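PDB 4MDC: putative glutathione S-transferase from Sinorhizobium meliloti, which probably catalyses the transfer of glutathione to electrophilic substrates, as glutathione transferases do, and forms a homodimer. Local coordinates for residues Ser157-Leu160 with Arg161-Ser165; Thr121-Phe124 with Leu125-Glu129; Ser90-Leu93 with Asp94-Gly98. All blocks are in the same frame, centred on the assembly; numbering follows the deposited sequence.

Contact 1 of 3, residues Ser157-Leu160 with Arg161-Ser165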
loop_
_atom_site.group_PDB
_atom_site.type_symbol
_atom_site.label_atom_id
_atom_site.label_comp_id
_atom_site.label_asym_id
_atom_site.label_seq_id
_atom_site.Cartn_x
_atom_site.Cartn_y
_atom_site.Cartn_z
ATOM N N SER B 157 -5.014 -16.724 20.858
ATOM C CA SER B 157 -6.335 -17.182 20.423
ATOM C C SER B 157 -7.234 -16.017 19.972
ATOM O O SER B 157 -8.041 -16.192 19.060
ATOM C CB SER B 157 -7.027 -18.010 21.517
ATOM O OG SER B 157 -7.266 -17.208 22.650
ATOM N N LYS B 158 -7.067 -14.844 20.580
ATOM C CA LYS B 158 -7.919 -13.699 20.275
ATOM C C LYS B 158 -7.594 -13.131 18.876
ATOM O O LYS B 158 -8.501 -12.830 18.092
ATOM C CB LYS B 158 -7.832 -12.631 21.361
ATOM C CG LYS B 158 -8.682 -11.382 21.069
ATOM C CD LYS B 158 -8.429 -10.165 21.962
ATOM C CE LYS B 158 -8.450 -8.885 21.128
ATOM N NZ LYS B 158 -9.222 -7.805 21.797
ATOM N N ILE B 159 -6.309 -13.027 18.568
ATOM C CA ILE B 159 -5.899 -12.639 17.210
ATOM C C ILE B 159 -6.341 -13.686 16.167
ATOM O O ILE B 159 -6.859 -13.323 15.108
ATOM C CB ILE B 159 -4.392 -12.377 17.137
ATOM C CG1 ILE B 159 -4.059 -11.154 17.986
ATOM C CG2 ILE B 159 -3.966 -12.147 15.683
ATOM C CD1 ILE B 159 -2.571 -10.993 18.255
ATOM N N LEU B 160 -6.185 -14.981 16.462
ATOM C CA LEU B 160 -6.697 -16.007 15.535
ATOM C C LEU B 160 -8.168 -15.829 15.273
ATOM O O LEU B 160 -8.627 -15.931 14.145
ATOM C CB LEU B 160 -6.507 -17.440 16.041
ATOM C CG LEU B 160 -5.096 -17.985 15.992
ATOM C CD1 LEU B 160 -5.051 -19.400 16.545
ATOM C CD2 LEU B 160 -4.593 -17.966 14.586
ATOM N N ARG B 161 -8.935 -15.621 16.334
ATOM C CA ARG B 161 -10.371 -15.512 16.170
ATOM C C ARG B 161 -10.779 -14.323 15.325
ATOM O O ARG B 161 -11.641 -14.451 14.495
ATOM C CB ARG B 161 -11.052 -15.504 17.540
ATOM C CG ARG B 161 -12.551 -15.464 17.511
ATOM C CD ARG B 161 -13.016 -15.663 18.928
ATOM N NE ARG B 161 -12.630 -14.561 19.800
ATOM C CZ ARG B 161 -11.808 -14.606 20.863
ATOM N NH1 ARG B 161 -11.205 -15.733 21.265
ATOM N NH2 ARG B 161 -11.592 -13.478 21.544
ATOM N N THR B 162 -10.172 -13.178 15.586
ATOM C CA THR B 162 -10.470 -11.954 14.860
ATOM C C THR B 162 -10.135 -12.167 13.382
ATOM O O THR B 162 -10.960 -11.867 12.515
ATOM C CB THR B 162 -9.705 -10.753 15.442
ATOM O OG1 THR B 162 -10.088 -10.581 16.795
ATOM C CG2 THR B 162 -10.070 -9.440 14.720
ATOM N N SER B 163 -8.926 -12.655 13.106
ATOM C CA SER B 163 -8.495 -12.833 11.725
ATOM C C SER B 163 -9.386 -13.795 10.965
ATOM O O SER B 163 -9.798 -13.536 9.856
ATOM C CB SER B 163 -7.090 -13.380 11.673
ATOM O OG SER B 163 -6.238 -12.566 12.390
ATOM N N ARG B 164 -9.693 -14.925 11.590
ATOM C CA ARG B 164 -10.623 -15.893 11.008
ATOM C C ARG B 164 -12.005 -15.319 10.747
ATOM O O ARG B 164 -12.624 -15.658 9.734
ATOM C CB ARG B 164 -10.737 -17.151 11.871
ATOM C CG ARG B 164 -9.483 -17.999 11.752
ATOM C CD ARG B 164 -9.380 -19.104 12.778
ATOM N NE ARG B 164 -8.228 -19.927 12.438
ATOM C CZ ARG B 164 -7.620 -20.751 13.266
ATOM N NH1 ARG B 164 -8.032 -20.862 14.532
ATOM N NH2 ARG B 164 -6.615 -21.463 12.808
ATOM N N SER B 165 -12.533 -14.535 11.679
ATOM C CA SER B 165 -13.868 -13.964 11.498
ATOM C C SER B 165 -13.910 -13.013 10.287
ATOM O O SER B 165 -14.999 -12.718 9.781
ATOM C CB SER B 165 -14.335 -13.198 12.747
ATOM O OG SER B 165 -13.689 -11.922 12.834
#
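Arg-164 runs back along Leu-160, one helical turn earlier, and the two side chains lie side by side. Its CB starts 3.3 Å from Leu-160 O. CG has the same carbonyl as neighbour, and CD is 3.5 Å from Leu-160 O. CG lies anti to the carbonyl carbon (chi1 -73°), and from there to NE the chain is extended. This lays one face of the guanidinium against the leucine, with Leu-160 CB and CD2 over it. NH1 is 3.9 Å from Leu-160 CD1, while Leu-160 CD2 lies 4.3 Å from the guanidinium plane, over its centre. The charged tip is held from outside this helix: NH2 forms a salt bridge with Glu-208. Arg-161 turns back over Lys-158. Its chain bends at chi3 (66°), and the guanidinium has Lys-158 CA over one face. NH2 lies 3.6 Å from Lys-158 CG, but the lysine's own amino group stays well apart from it. On the side facing helix 111-145, Ile-159 O accepts two bonds from Ser-163. The backbone N donates almost straight, and OG, 2.9 Å from Ile-159 O, donates from above the carbonyl plane. The small hydroxyl is thus satisfied within its own helix. Ile-159 and Ser-163 both pack on Pro-135 of helix 111-145. This is side-chain contact at i+3 and i+4 along the surface helix 157-165, in the all-helical C-terminal domain of the glutathione transferase fold.

Contact 2 of 3, residues Thr121-Phe124 with Leu125-Glu129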
loop_
_atom_site.group_PDB
_atom_site.type_symbol
_atom_site.label_atom_id
_atom_site.label_comp_id
_atom_site.label_asym_id
_atom_site.label_seq_id
_atom_site.Cartn_x
_atom_site.Cartn_y
_atom_site.Cartn_z
ATOM N N THR B 121 -5.560 -5.521 -6.831
ATOM C CA THR B 121 -4.256 -5.890 -6.262
ATOM C C THR B 121 -4.118 -5.365 -4.820
ATOM O O THR B 121 -3.732 -6.112 -3.920
ATOM C CB THR B 121 -3.099 -5.359 -7.153
ATOM O OG1 THR B 121 -3.283 -5.846 -8.486
ATOM C CG2 THR B 121 -1.789 -5.760 -6.655
ATOM N N GLU B 122 -4.527 -4.106 -4.597
ATOM C CA GLU B 122 -4.477 -3.507 -3.264
ATOM C C GLU B 122 -5.473 -4.150 -2.309
ATOM O O GLU B 122 -5.148 -4.346 -1.116
ATOM C CB GLU B 122 -4.691 -1.985 -3.352
ATOM C CG GLU B 122 -3.456 -1.309 -3.985
ATOM C CD GLU B 122 -3.557 0.244 -4.104
ATOM O OE1 GLU B 122 -4.560 0.830 -3.599
ATOM O OE2 GLU B 122 -2.528 0.842 -4.550
ATOM N N TRP B 123 -6.635 -4.543 -2.816
ATOM C CA TRP B 123 -7.644 -5.193 -1.991
ATOM C C TRP B 123 -7.025 -6.455 -1.365
ATOM O O TRP B 123 -7.071 -6.658 -0.150
ATOM C CB TRP B 123 -8.903 -5.553 -2.798
ATOM C CG TRP B 123 -9.962 -6.155 -1.921
ATOM C CD1 TRP B 123 -10.023 -7.476 -1.514
ATOM C CD2 TRP B 123 -11.033 -5.496 -1.228
ATOM N NE1 TRP B 123 -11.068 -7.655 -0.686
ATOM C CE2 TRP B 123 -11.751 -6.478 -0.530
ATOM C CE3 TRP B 123 -11.539 -4.177 -1.244
ATOM C CZ2 TRP B 123 -12.869 -6.197 0.282
ATOM C CZ3 TRP B 123 -12.672 -3.912 -0.452
ATOM C CH2 TRP B 123 -13.318 -4.908 0.299
ATOM N N PHE B 124 -6.504 -7.287 -2.218
ATOM C CA PHE B 124 -5.990 -8.604 -1.749
ATOM C C PHE B 124 -4.650 -8.497 -1.034
ATOM O O PHE B 124 -4.419 -9.234 -0.039
ATOM C CB PHE B 124 -6.048 -9.618 -2.873
ATOM C CG PHE B 124 -7.428 -9.999 -3.230
ATOM C CD1 PHE B 124 -8.154 -10.901 -2.433
ATOM C CD2 PHE B 124 -8.077 -9.360 -4.271
ATOM C CE1 PHE B 124 -9.491 -11.141 -2.705
ATOM C CE2 PHE B 124 -9.372 -9.657 -4.577
ATOM C CZ PHE B 124 -10.090 -10.541 -3.818
ATOM N N LEU B 125 -3.766 -7.609 -1.460
ATOM C CA LEU B 125 -2.435 -7.541 -0.852
ATOM C C LEU B 125 -2.241 -6.512 0.256
ATOM O O LEU B 125 -1.250 -6.600 1.026
ATOM C CB LEU B 125 -1.376 -7.299 -1.931
ATOM C CG LEU B 125 -1.318 -8.432 -2.969
ATOM C CD1 LEU B 125 -0.261 -8.111 -3.971
ATOM C CD2 LEU B 125 -1.113 -9.849 -2.403
ATOM N N GLN B 126 -3.221 -5.629 0.426
ATOM C CA GLN B 126 -3.211 -4.720 1.532
ATOM C C GLN B 126 -4.402 -4.912 2.463
ATOM O O GLN B 126 -4.194 -5.041 3.666
ATOM C CB GLN B 126 -3.178 -3.246 1.029
ATOM C CG GLN B 126 -1.963 -2.996 0.187
ATOM C CD GLN B 126 -1.909 -1.544 -0.353
ATOM O OE1 GLN B 126 -2.707 -0.665 0.005
ATOM N NE2 GLN B 126 -0.945 -1.317 -1.211
ATOM N N LYS B 127 -5.637 -4.781 1.955
ATOM C CA LYS B 127 -6.798 -4.899 2.843
ATOM C C LYS B 127 -6.922 -6.308 3.451
ATOM O O LYS B 127 -6.950 -6.461 4.670
ATOM C CB LYS B 127 -8.081 -4.491 2.165
ATOM C CG LYS B 127 -9.253 -4.461 3.147
ATOM C CD LYS B 127 -10.520 -3.904 2.551
ATOM C CE LYS B 127 -11.743 -4.137 3.371
ATOM N NZ LYS B 127 -11.617 -3.794 4.799
HETATM N N MSE B 128 -7.046 -7.337 2.616
HETATM C CA MSE B 128 -7.150 -8.715 3.107
HETATM C C MSE B 128 -5.911 -9.073 3.911
HETATM O O MSE B 128 -5.969 -9.853 4.885
HETATM C CB MSE B 128 -7.352 -9.740 1.995
HETATM C CG MSE B 128 -7.815 -11.100 2.572
HETATM SE SE MSE B 128 -8.058 -12.383 1.095
HETATM C CE MSE B 128 -8.651 -13.868 2.246
ATOM N N GLU B 129 -4.778 -8.523 3.519
ATOM C CA GLU B 129 -3.523 -8.838 4.238
ATOM C C GLU B 129 -3.564 -8.340 5.706
ATOM O O GLU B 129 -3.230 -9.049 6.639
ATOM C CB GLU B 129 -2.390 -8.205 3.452
ATOM C CG GLU B 129 -1.025 -8.374 4.040
ATOM C CD GLU B 129 -0.424 -9.770 3.773
ATOM O OE1 GLU B 129 -1.067 -10.610 3.078
ATOM O OE2 GLU B 129 0.729 -10.010 4.239
HETATM O O HOH W 1 -0.241 0.025 -3.596
HETATM O O HOH W 2 -3.766 2.131 -1.253
HETATM O O HOH W 3 -3.514 -11.159 1.869
#
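The indole of Trp-123 carries Lys-127 on one face. The backbone here makes a pi-type turn within helix 111-145, in the helical C-terminal domain of the glutathione transferase fold. Lys-127 CD sits 3.7 Å from the centroid of the six-membered ring, a CH-pi contact, and CE lies 3.5 Å from Trp-123 CH2. The Phe-124 ring has Trp-123 CD1 over one face. At its edge lies selenomethionine Met-128, with SE 3.8 Å from Phe-124 CD1, a Met-aromatic contact. Glu-122 O accepts from both Gln-126 N and Lys-127 N, and Trp-123 O takes Met-128 N at 2.8 Å and almost straight. An alanine in place of Trp-123 would probably leave the Lys-127 methylenes without their ring and uncover a face of Phe-124. The lysine's amino group is far from the ring, at most weakly attracted, and forms a salt bridge with Asp-131. Glu-122 and Gln-126 run alongside each other, carboxylate and amide planes 18° apart; Gln-126 packs on Gln-126 of the second subunit. Glu-122 CG lies 3.7 Å from Gln-126 NE2. A water donates to Glu-122 OE2 and accepts a weak bond from Gln-126 NE2. Another links Phe-124 and Glu-129, donating to Phe-124 O at 2.9 Å and to Glu-129 OE1 at 2.8 Å.

Contact 3 of 3, residues Ser90-Leu93 with Asp94-Gly98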
loop_
_atom_site.group_PDB
_atom_site.type_symbol
_atom_site.label_atom_id
_atom_site.label_comp_id
_atom_site.label_asym_id
_atom_site.label_seq_id
_atom_site.Cartn_x
_atom_site.Cartn_y
_atom_site.Cartn_z
ATOM N N SER B 90 5.764 -4.864 -9.324
ATOM C CA SER B 90 4.847 -5.180 -10.414
ATOM C C SER B 90 4.779 -4.055 -11.490
ATOM O O SER B 90 4.653 -4.347 -12.684
ATOM C CB SER B 90 3.449 -5.554 -9.849
ATOM O OG SER B 90 2.811 -4.446 -9.237
ATOM N N GLU B 91 4.883 -2.813 -11.058
ATOM C CA GLU B 91 4.868 -1.668 -12.001
ATOM C C GLU B 91 6.154 -1.695 -12.827
ATOM O O GLU B 91 6.126 -1.517 -14.033
ATOM C CB GLU B 91 4.712 -0.315 -11.260
ATOM C CG GLU B 91 3.367 -0.180 -10.510
ATOM C CD GLU B 91 2.133 -0.172 -11.406
ATOM O OE1 GLU B 91 2.254 0.190 -12.624
ATOM O OE2 GLU B 91 1.022 -0.453 -10.880
ATOM N N TYR B 92 7.260 -1.915 -12.137
ATOM C CA TYR B 92 8.584 -2.022 -12.774
ATOM C C TYR B 92 8.614 -3.127 -13.835
ATOM O O TYR B 92 9.087 -2.889 -14.960
ATOM C CB TYR B 92 9.688 -2.265 -11.736
ATOM C CG TYR B 92 11.068 -2.491 -12.313
ATOM C CD1 TYR B 92 11.864 -1.432 -12.725
ATOM C CD2 TYR B 92 11.555 -3.797 -12.497
ATOM C CE1 TYR B 92 13.114 -1.630 -13.266
ATOM C CE2 TYR B 92 12.802 -4.005 -13.052
ATOM C CZ TYR B 92 13.590 -2.929 -13.445
ATOM O OH TYR B 92 14.844 -3.078 -13.970
ATOM N N LEU B 93 8.081 -4.299 -13.475
ATOM C CA LEU B 93 7.975 -5.394 -14.424
ATOM C C LEU B 93 7.072 -5.097 -15.615
ATOM O O LEU B 93 7.392 -5.517 -16.736
ATOM C CB LEU B 93 7.560 -6.709 -13.756
ATOM C CG LEU B 93 8.592 -7.245 -12.772
ATOM C CD1 LEU B 93 8.053 -8.435 -12.016
ATOM C CD2 LEU B 93 9.907 -7.593 -13.429
ATOM N N ASP B 94 5.979 -4.352 -15.432
ATOM C CA ASP B 94 5.189 -3.926 -16.564
ATOM C C ASP B 94 6.004 -3.015 -17.491
ATOM O O ASP B 94 5.945 -3.144 -18.728
ATOM C CB ASP B 94 3.890 -3.197 -16.186
ATOM C CG ASP B 94 2.982 -2.981 -17.391
ATOM O OD1 ASP B 94 2.487 -3.961 -17.984
ATOM O OD2 ASP B 94 2.779 -1.793 -17.803
ATOM N N GLU B 95 6.758 -2.115 -16.886
ATOM C CA GLU B 95 7.525 -1.092 -17.635
ATOM C C GLU B 95 8.724 -1.623 -18.421
ATOM O O GLU B 95 9.084 -1.084 -19.449
ATOM C CB GLU B 95 8.000 0.012 -16.680
ATOM C CG GLU B 95 6.846 0.794 -16.106
ATOM C CD GLU B 95 7.221 1.704 -14.936
ATOM O OE1 GLU B 95 8.421 1.999 -14.759
ATOM O OE2 GLU B 95 6.322 2.056 -14.164
ATOM N N THR B 96 9.330 -2.707 -17.928
ATOM C CA THR B 96 10.602 -3.200 -18.450
ATOM C C THR B 96 10.547 -4.569 -19.074
ATOM O O THR B 96 11.558 -5.010 -19.619
ATOM C CB THR B 96 11.661 -3.301 -17.338
ATOM O OG1 THR B 96 11.233 -4.194 -16.308
ATOM C CG2 THR B 96 11.943 -1.898 -16.740
ATOM N N SER B 97 9.414 -5.258 -19.002
ATOM C CA SER B 97 9.410 -6.677 -19.441
ATOM C C SER B 97 9.445 -6.826 -20.961
ATOM O O SER B 97 9.872 -7.848 -21.461
ATOM C CB SER B 97 8.262 -7.508 -18.827
ATOM O OG SER B 97 8.478 -7.760 -17.469
ATOM N N GLY B 98 9.051 -5.799 -21.705
ATOM C CA GLY B 98 9.213 -5.757 -23.166
ATOM C C GLY B 98 8.742 -6.990 -23.905
ATOM O O GLY B 98 7.587 -7.332 -23.791
HETATM O O HOH W 4 3.805 1.430 -14.439
#
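Leu-93 O is gripped twice by Ser-97. The hydroxyl OG of Ser-97 donates to Leu-93 O at 2.6 Å, the shortest polar bond across the two segments. The backbone N of Ser-97 adds a weak bond to the same oxygen. Ser-97 OG also bonds to Tyr-47 OH, which ties the helix end to a nearby loop. Tyr-92 O is held in the same double way by Thr-96. Thr-96 OG1 lies 2.9 Å from Tyr-92 O and donates from above the carbonyl plane, while Thr-96 N makes a weak bond. Thr-96 OG1 stands between the backbone N and the carbonyl carbon (chi1 60°), a crowded position that turns both branches over the Tyr-92 ring. There CG2 makes a CH-pi contact 4.0 Å from the ring centroid, and OG1 sits over the same face near the rim, 3.6 Å from Tyr-92 CE2. These bonds belong to the last turn of helix 86-96, in the thioredoxin-like N-terminal domain. Gly-98 follows with positive phi (49°), as the chain leaves the helix. Two glutamates, Glu-91 and Glu-95, also face the second subunit. A water donates to Glu-91 OE1 at 2.7 Å and to Glu-95 OE2 at 2.6 Å, joining two carboxylates that would otherwise probably repel. Arginines are likely to offset this charge: Glu-91 pairs with Arg-118 of its own chain, and Glu-95 OE2 with Arg-114 and Arg-118 of the second subunit. Tyr-92 OH is hydrogen-bonded to Asp-77, and its ring meets that of Phe-112 of the second subunit.

From the N terminus, contact 3 comes first, at the end of helix 86-96 in the N-terminal domain. Contact 2 follows in helix 111-145, and contact 1 in helix 157-165, both in the helical C-terminal domain. Each is local, between neighbouring turns of one helix, contact 3 reaching just past its end, and none closes a long loop. The three run in series, and none encloses or crosses another. Contacts 3 and 2 both touch the second subunit; their nearest atoms are about 5 Å apart. Tyr-191 connects them, bonding to Ser-90 O and packing on Thr-121. Contact 1 lies across the chain's centre from contact 3, about 37 Å away between centres, and no other subunit touches it.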